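Local atomic coordinates of crustacyanin (PDB entry 1I4U), a protein that binds the carotenoid astaxanthin as a lipocalin subunit of crustacyanin, the complex that gives the lobster carapace its blue colour. Residues Y31-Y45 and D131-A143. Numbering follows the deposited sequence.
Sequences YAGVWYQFALTNNPY and DFSFIFSRSANLA
The guanidinium of Arg138 lies flat on the indole of Trp35, centres 3.7 Å apart and planes at 15°. This is the Trp-Arg pair characteristic of lipocalins, where the first barrel strand, 33-41, meets the last, 128-137, antiparallel and closes the barrel. The arginine chain bends at its second torsion (chi2 -59°). CD then sits over the six-membered ring as a CH-pi contact, and CZ over the five-membered ring as a cation-pi contact. Arg138 NH1 and NH2 both donate to Ala32 O, at 3.0 and 2.9 Å, from the same face of its carbonyl plane. NH1 also reaches Val34 O from above that carbonyl's plane, and NE binds Tyr112 O. Trp35 NE1 donates near its ring plane to Tyr31 O, which helps fix the indole's rotation. A leucine in place of Trp35 would probably leave the guanidinium without its flat support and Tyr31 O without this donor.

Trp35 CB also packs on Phe136 CD2 at 3.5 Å. Midway, a classic beta bulge turns the N-H groups of both Phe38 and Ala39 to Ile135 O. With CG anti to the backbone N (chi1 178°), the Phe38 ring reaches Leu142, whose CB lies over one face. Ile135 CG2 touches Phe38 CD2.

At the far end, Tyr45 turns an edge toward the face of Phe132, an offset edge-to-face pair. Tyr45 also packs on Tyr45 of the second subunit. One water accepts from Asn43 ND2, donates to Thr41 O and Ser133 O, and lies over one face of the Phe134 ring, toward its rim.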
loop_
_atom_site.group_PDB
_atom_site.type_symbol
_atom_site.label_atom_id
_atom_site.label_comp_id
_atom_site.label_asym_id
_atom_site.label_seq_id
_atom_site.Cartn_x
_atom_site.Cartn_y
_atom_site.Cartn_z
ATOM N N TYR A 31 18.677 -1.393 15.233
ATOM C CA TYR A 31 18.083 -1.968 14.030
ATOM C C TYR A 31 18.632 -1.362 12.743
ATOM O O TYR A 31 18.434 -1.881 11.650
ATOM C CB TYR A 31 16.547 -1.821 14.083
ATOM C CG TYR A 31 15.830 -2.686 13.078
ATOM C CD1 TYR A 31 15.704 -4.067 13.189
ATOM C CD2 TYR A 31 15.246 -2.063 11.968
ATOM C CE1 TYR A 31 15.040 -4.816 12.255
ATOM C CE2 TYR A 31 14.575 -2.849 11.039
ATOM C CZ TYR A 31 14.469 -4.210 11.171
ATOM O OH TYR A 31 13.807 -4.942 10.206
ATOM N N ALA A 32 19.335 -0.247 12.905
ATOM C CA ALA A 32 19.913 0.438 11.727
ATOM C C ALA A 32 21.107 -0.367 11.194
ATOM O O ALA A 32 21.502 -1.386 11.733
ATOM C CB ALA A 32 20.273 1.846 12.055
ATOM N N GLY A 33 21.647 0.099 10.083
ATOM C CA GLY A 33 22.764 -0.546 9.435
ATOM C C GLY A 33 22.249 -1.416 8.280
ATOM O O GLY A 33 21.157 -1.216 7.708
ATOM N N VAL A 34 23.069 -2.403 7.944
ATOM C CA VAL A 34 22.849 -3.210 6.739
ATOM C C VAL A 34 22.216 -4.531 7.090
ATOM O O VAL A 34 22.704 -5.250 7.965
ATOM C CB VAL A 34 24.185 -3.396 5.994
ATOM C CG1 VAL A 34 23.988 -4.300 4.772
ATOM C CG2 VAL A 34 24.738 -2.041 5.587
ATOM N N TRP A 35 21.125 -4.834 6.395
ATOM C CA TRP A 35 20.445 -6.122 6.489
ATOM C C TRP A 35 20.317 -6.755 5.097
ATOM O O TRP A 35 19.894 -6.075 4.155
ATOM C CB TRP A 35 19.043 -5.949 7.016
ATOM C CG TRP A 35 18.842 -5.615 8.461
ATOM C CD1 TRP A 35 18.557 -4.373 8.949
ATOM C CD2 TRP A 35 18.879 -6.486 9.574
ATOM N NE1 TRP A 35 18.417 -4.434 10.318
ATOM C CE2 TRP A 35 18.613 -5.723 10.733
ATOM C CE3 TRP A 35 19.125 -7.856 9.694
ATOM C CZ2 TRP A 35 18.572 -6.268 12.029
ATOM C CZ3 TRP A 35 19.089 -8.411 10.944
ATOM C CH2 TRP A 35 18.825 -7.619 12.083
ATOM N N TYR A 36 20.642 -8.006 4.968
ATOM C CA TYR A 36 20.491 -8.740 3.727
ATOM C C TYR A 36 19.207 -9.547 3.779
ATOM O O TYR A 36 18.840 -10.112 4.800
ATOM C CB TYR A 36 21.678 -9.705 3.548
ATOM C CG TYR A 36 23.010 -8.986 3.507
ATOM C CD1 TYR A 36 23.711 -8.718 4.661
ATOM C CD2 TYR A 36 23.565 -8.542 2.298
ATOM C CE1 TYR A 36 24.928 -8.053 4.635
ATOM C CE2 TYR A 36 24.765 -7.866 2.273
ATOM C CZ TYR A 36 25.455 -7.615 3.452
ATOM O OH TYR A 36 26.643 -6.959 3.426
ATOM N N GLN A 37 18.490 -9.628 2.662
ATOM C CA GLN A 37 17.272 -10.439 2.622
ATOM C C GLN A 37 17.667 -11.875 2.378
ATOM O O GLN A 37 18.078 -12.214 1.264
ATOM C CB GLN A 37 16.365 -9.944 1.503
ATOM C CG GLN A 37 15.034 -10.732 1.404
ATOM C CD GLN A 37 14.299 -10.203 0.199
ATOM O OE1 GLN A 37 13.589 -9.195 0.157
ATOM N NE2 GLN A 37 14.400 -10.707 -0.983
ATOM N N PHE A 38 17.522 -12.717 3.406
ATOM C CA PHE A 38 17.900 -14.117 3.300
ATOM C C PHE A 38 16.877 -14.928 2.517
ATOM O O PHE A 38 17.256 -15.789 1.730
ATOM C CB PHE A 38 18.082 -14.690 4.700
ATOM C CG PHE A 38 18.421 -16.155 4.738
ATOM C CD1 PHE A 38 19.692 -16.594 4.399
ATOM C CD2 PHE A 38 17.443 -17.068 5.068
ATOM C CE1 PHE A 38 19.992 -17.935 4.389
ATOM C CE2 PHE A 38 17.751 -18.404 5.101
ATOM C CZ PHE A 38 19.021 -18.859 4.754
ATOM N N ALA A 39 15.596 -14.669 2.792
ATOM C CA ALA A 39 14.512 -15.427 2.147
ATOM C C ALA A 39 13.226 -14.602 2.275
ATOM O O ALA A 39 13.118 -13.746 3.161
ATOM C CB ALA A 39 14.268 -16.808 2.735
ATOM N N LEU A 40 12.273 -14.876 1.407
ATOM C CA LEU A 40 10.970 -14.211 1.444
ATOM C C LEU A 40 9.916 -15.122 0.815
ATOM O O LEU A 40 10.248 -15.968 -0.008
ATOM C CB LEU A 40 10.984 -12.834 0.769
ATOM C CG LEU A 40 10.845 -12.776 -0.725
ATOM C CD1 LEU A 40 10.696 -11.314 -1.158
ATOM C CD2 LEU A 40 12.028 -13.408 -1.446
ATOM N N THR A 41 8.654 -14.898 1.242
ATOM C CA THR A 41 7.541 -15.563 0.593
ATOM C C THR A 41 7.129 -14.751 -0.633
ATOM O O THR A 41 7.389 -13.552 -0.696
ATOM C CB THR A 41 6.347 -15.767 1.567
ATOM O OG1 THR A 41 5.832 -14.503 2.020
ATOM C CG2 THR A 41 6.761 -16.544 2.805
ATOM N N ASN A 42 6.544 -15.413 -1.621
ATOM C CA ASN A 42 6.211 -14.843 -2.929
ATOM C C ASN A 42 5.661 -13.440 -2.835
ATOM O O ASN A 42 4.654 -13.200 -2.189
ATOM C CB ASN A 42 5.193 -15.785 -3.541
ATOM C CG ASN A 42 4.872 -15.522 -4.973
ATOM O OD1 ASN A 42 5.483 -14.700 -5.666
ATOM N ND2 ASN A 42 3.874 -16.270 -5.419
ATOM N N ASN A 43 6.359 -12.495 -3.440
ATOM C CA ASN A 43 6.066 -11.067 -3.258
ATOM C C ASN A 43 6.099 -10.440 -4.631
ATOM O O ASN A 43 7.144 -10.372 -5.246
ATOM C CB ASN A 43 7.083 -10.506 -2.260
ATOM C CG ASN A 43 6.787 -9.058 -1.944
ATOM O OD1 ASN A 43 6.362 -8.292 -2.817
ATOM N ND2 ASN A 43 6.962 -8.716 -0.682
ATOM N N PRO A 44 4.952 -10.026 -5.168
ATOM C CA PRO A 44 4.897 -9.457 -6.535
ATOM C C PRO A 44 5.305 -7.995 -6.575
ATOM O O PRO A 44 5.320 -7.399 -7.634
ATOM C CB PRO A 44 3.397 -9.616 -6.838
ATOM C CG PRO A 44 2.757 -9.340 -5.511
ATOM C CD PRO A 44 3.626 -10.083 -4.543
ATOM N N TYR A 45 5.655 -7.417 -5.425
ATOM C CA TYR A 45 6.002 -5.994 -5.335
ATOM C C TYR A 45 7.501 -5.785 -5.264
ATOM O O TYR A 45 7.975 -4.706 -5.577
ATOM C CB TYR A 45 5.363 -5.382 -4.094
ATOM C CG TYR A 45 3.882 -5.597 -4.007
ATOM C CD1 TYR A 45 3.010 -4.962 -4.889
ATOM C CD2 TYR A 45 3.318 -6.422 -3.055
ATOM C CE1 TYR A 45 1.645 -5.165 -4.790
ATOM C CE2 TYR A 45 1.968 -6.624 -2.948
ATOM C CZ TYR A 45 1.121 -5.989 -3.824
ATOM O OH TYR A 45 -0.229 -6.214 -3.710
ATOM N N ASP A 131 -0.378 -12.042 2.774
ATOM C CA ASP A 131 0.750 -11.689 3.645
ATOM C C ASP A 131 2.072 -12.004 2.955
ATOM O O ASP A 131 2.186 -12.705 1.967
ATOM C CB ASP A 131 0.641 -12.348 4.980
ATOM C CG ASP A 131 0.564 -13.852 5.004
ATOM O OD1 ASP A 131 0.998 -14.455 4.020
ATOM O OD2 ASP A 131 0.028 -14.324 6.012
ATOM N N PHE A 132 3.049 -11.305 3.499
ATOM C CA PHE A 132 4.377 -11.168 2.922
ATOM C C PHE A 132 5.361 -11.255 4.095
ATOM O O PHE A 132 5.294 -10.429 4.994
ATOM C CB PHE A 132 4.558 -9.849 2.125
ATOM C CG PHE A 132 3.497 -9.779 1.030
ATOM C CD1 PHE A 132 3.616 -10.540 -0.106
ATOM C CD2 PHE A 132 2.368 -9.025 1.183
ATOM C CE1 PHE A 132 2.594 -10.543 -1.058
ATOM C CE2 PHE A 132 1.337 -8.984 0.250
ATOM C CZ PHE A 132 1.459 -9.791 -0.868
ATOM N N SER A 133 6.229 -12.255 4.068
ATOM C CA SER A 133 7.143 -12.532 5.137
ATOM C C SER A 133 8.576 -12.524 4.583
ATOM O O SER A 133 8.826 -12.823 3.420
ATOM C CB SER A 133 6.832 -13.859 5.809
ATOM O OG SER A 133 5.527 -13.881 6.345
ATOM N N PHE A 134 9.477 -12.177 5.486
ATOM C CA PHE A 134 10.894 -11.993 5.165
ATOM C C PHE A 134 11.753 -12.469 6.314
ATOM O O PHE A 134 11.408 -12.253 7.448
ATOM C CB PHE A 134 11.237 -10.536 4.908
ATOM C CG PHE A 134 10.319 -9.773 3.970
ATOM C CD1 PHE A 134 9.110 -9.292 4.426
ATOM C CD2 PHE A 134 10.663 -9.564 2.640
ATOM C CE1 PHE A 134 8.273 -8.616 3.567
ATOM C CE2 PHE A 134 9.819 -8.857 1.794
ATOM C CZ PHE A 134 8.619 -8.402 2.263
ATOM N N ILE A 135 12.899 -13.051 5.967
ATOM C CA ILE A 135 13.958 -13.357 6.910
ATOM C C ILE A 135 15.132 -12.483 6.509
ATOM O O ILE A 135 15.595 -12.590 5.354
ATOM C CB ILE A 135 14.320 -14.850 6.946
ATOM C CG1 ILE A 135 13.113 -15.693 7.381
ATOM C CG2 ILE A 135 15.496 -15.180 7.846
ATOM C CD1 ILE A 135 13.295 -17.198 7.160
ATOM N N PHE A 136 15.565 -11.633 7.416
ATOM C CA PHE A 136 16.738 -10.785 7.233
ATOM C C PHE A 136 17.938 -11.286 8.079
ATOM O O PHE A 136 17.726 -11.843 9.161
ATOM C CB PHE A 136 16.430 -9.379 7.690
ATOM C CG PHE A 136 15.692 -8.413 6.807
ATOM C CD1 PHE A 136 15.016 -8.809 5.654
ATOM C CD2 PHE A 136 15.675 -7.042 7.140
ATOM C CE1 PHE A 136 14.395 -7.899 4.816
ATOM C CE2 PHE A 136 15.066 -6.105 6.295
ATOM C CZ PHE A 136 14.423 -6.552 5.160
ATOM N N SER A 137 19.120 -11.087 7.541
ATOM C CA SER A 137 20.369 -11.462 8.178
ATOM C C SER A 137 21.330 -10.285 8.192
ATOM O O SER A 137 21.330 -9.467 7.292
ATOM C CB SER A 137 20.993 -12.634 7.446
ATOM O OG SER A 137 22.229 -13.017 8.065
ATOM N N ARG A 138 22.203 -10.254 9.203
ATOM C CA ARG A 138 23.289 -9.275 9.157
ATOM C C ARG A 138 24.437 -9.665 8.239
ATOM O O ARG A 138 25.345 -8.831 8.034
ATOM C CB ARG A 138 23.796 -8.991 10.572
ATOM C CG ARG A 138 22.846 -8.232 11.464
ATOM C CD ARG A 138 22.467 -6.878 10.910
ATOM N NE ARG A 138 21.856 -6.055 11.948
ATOM C CZ ARG A 138 21.609 -4.756 11.793
ATOM N NH1 ARG A 138 21.899 -4.120 10.681
ATOM N NH2 ARG A 138 21.062 -4.081 12.797
ATOM N N SER A 139 24.402 -10.831 7.673
ATOM C CA SER A 139 25.396 -11.335 6.735
ATOM C C SER A 139 24.742 -11.963 5.536
ATOM O O SER A 139 23.523 -12.175 5.454
ATOM C CB SER A 139 26.304 -12.314 7.483
ATOM O OG SER A 139 25.637 -13.213 8.279
ATOM N N ALA A 140 25.552 -12.310 4.540
ATOM C CA ALA A 140 25.013 -12.915 3.340
ATOM C C ALA A 140 24.394 -14.265 3.629
ATOM O O ALA A 140 23.431 -14.642 2.973
ATOM C CB ALA A 140 26.068 -13.053 2.258
ATOM N N ASN A 141 24.954 -14.969 4.608
ATOM C CA ASN A 141 24.470 -16.261 5.052
ATOM C C ASN A 141 23.693 -16.120 6.339
ATOM O O ASN A 141 23.813 -15.097 7.034
ATOM C CB ASN A 141 25.676 -17.196 5.241
ATOM C CG ASN A 141 26.436 -17.442 3.942
ATOM O OD1 ASN A 141 25.868 -18.047 3.043
ATOM N ND2 ASN A 141 27.679 -17.015 3.844
ATOM N N LEU A 142 22.901 -17.117 6.707
ATOM C CA LEU A 142 22.269 -17.142 8.011
ATOM C C LEU A 142 22.220 -18.581 8.498
ATOM O O LEU A 142 21.662 -19.424 7.796
ATOM C CB LEU A 142 20.857 -16.559 7.947
ATOM C CG LEU A 142 20.173 -16.382 9.308
ATOM C CD1 LEU A 142 20.938 -15.419 10.155
ATOM C CD2 LEU A 142 18.733 -15.913 9.074
ATOM N N ALA A 143 22.847 -18.779 9.659
ATOM C CA ALA A 143 22.870 -20.082 10.301
ATOM C C ALA A 143 21.488 -20.642 10.602
ATOM O O ALA A 143 20.552 -19.917 10.868
ATOM C CB ALA A 143 23.699 -20.005 11.575
HETATM O O HOH W 1 25.297 -6.184 8.308
HETATM O O HOH W 2 7.439 -11.333 0.990
HETATM O O HOH W 3 3.922 -13.991 0.205
HETATM O O HOH W 4 3.985 -14.731 4.261
#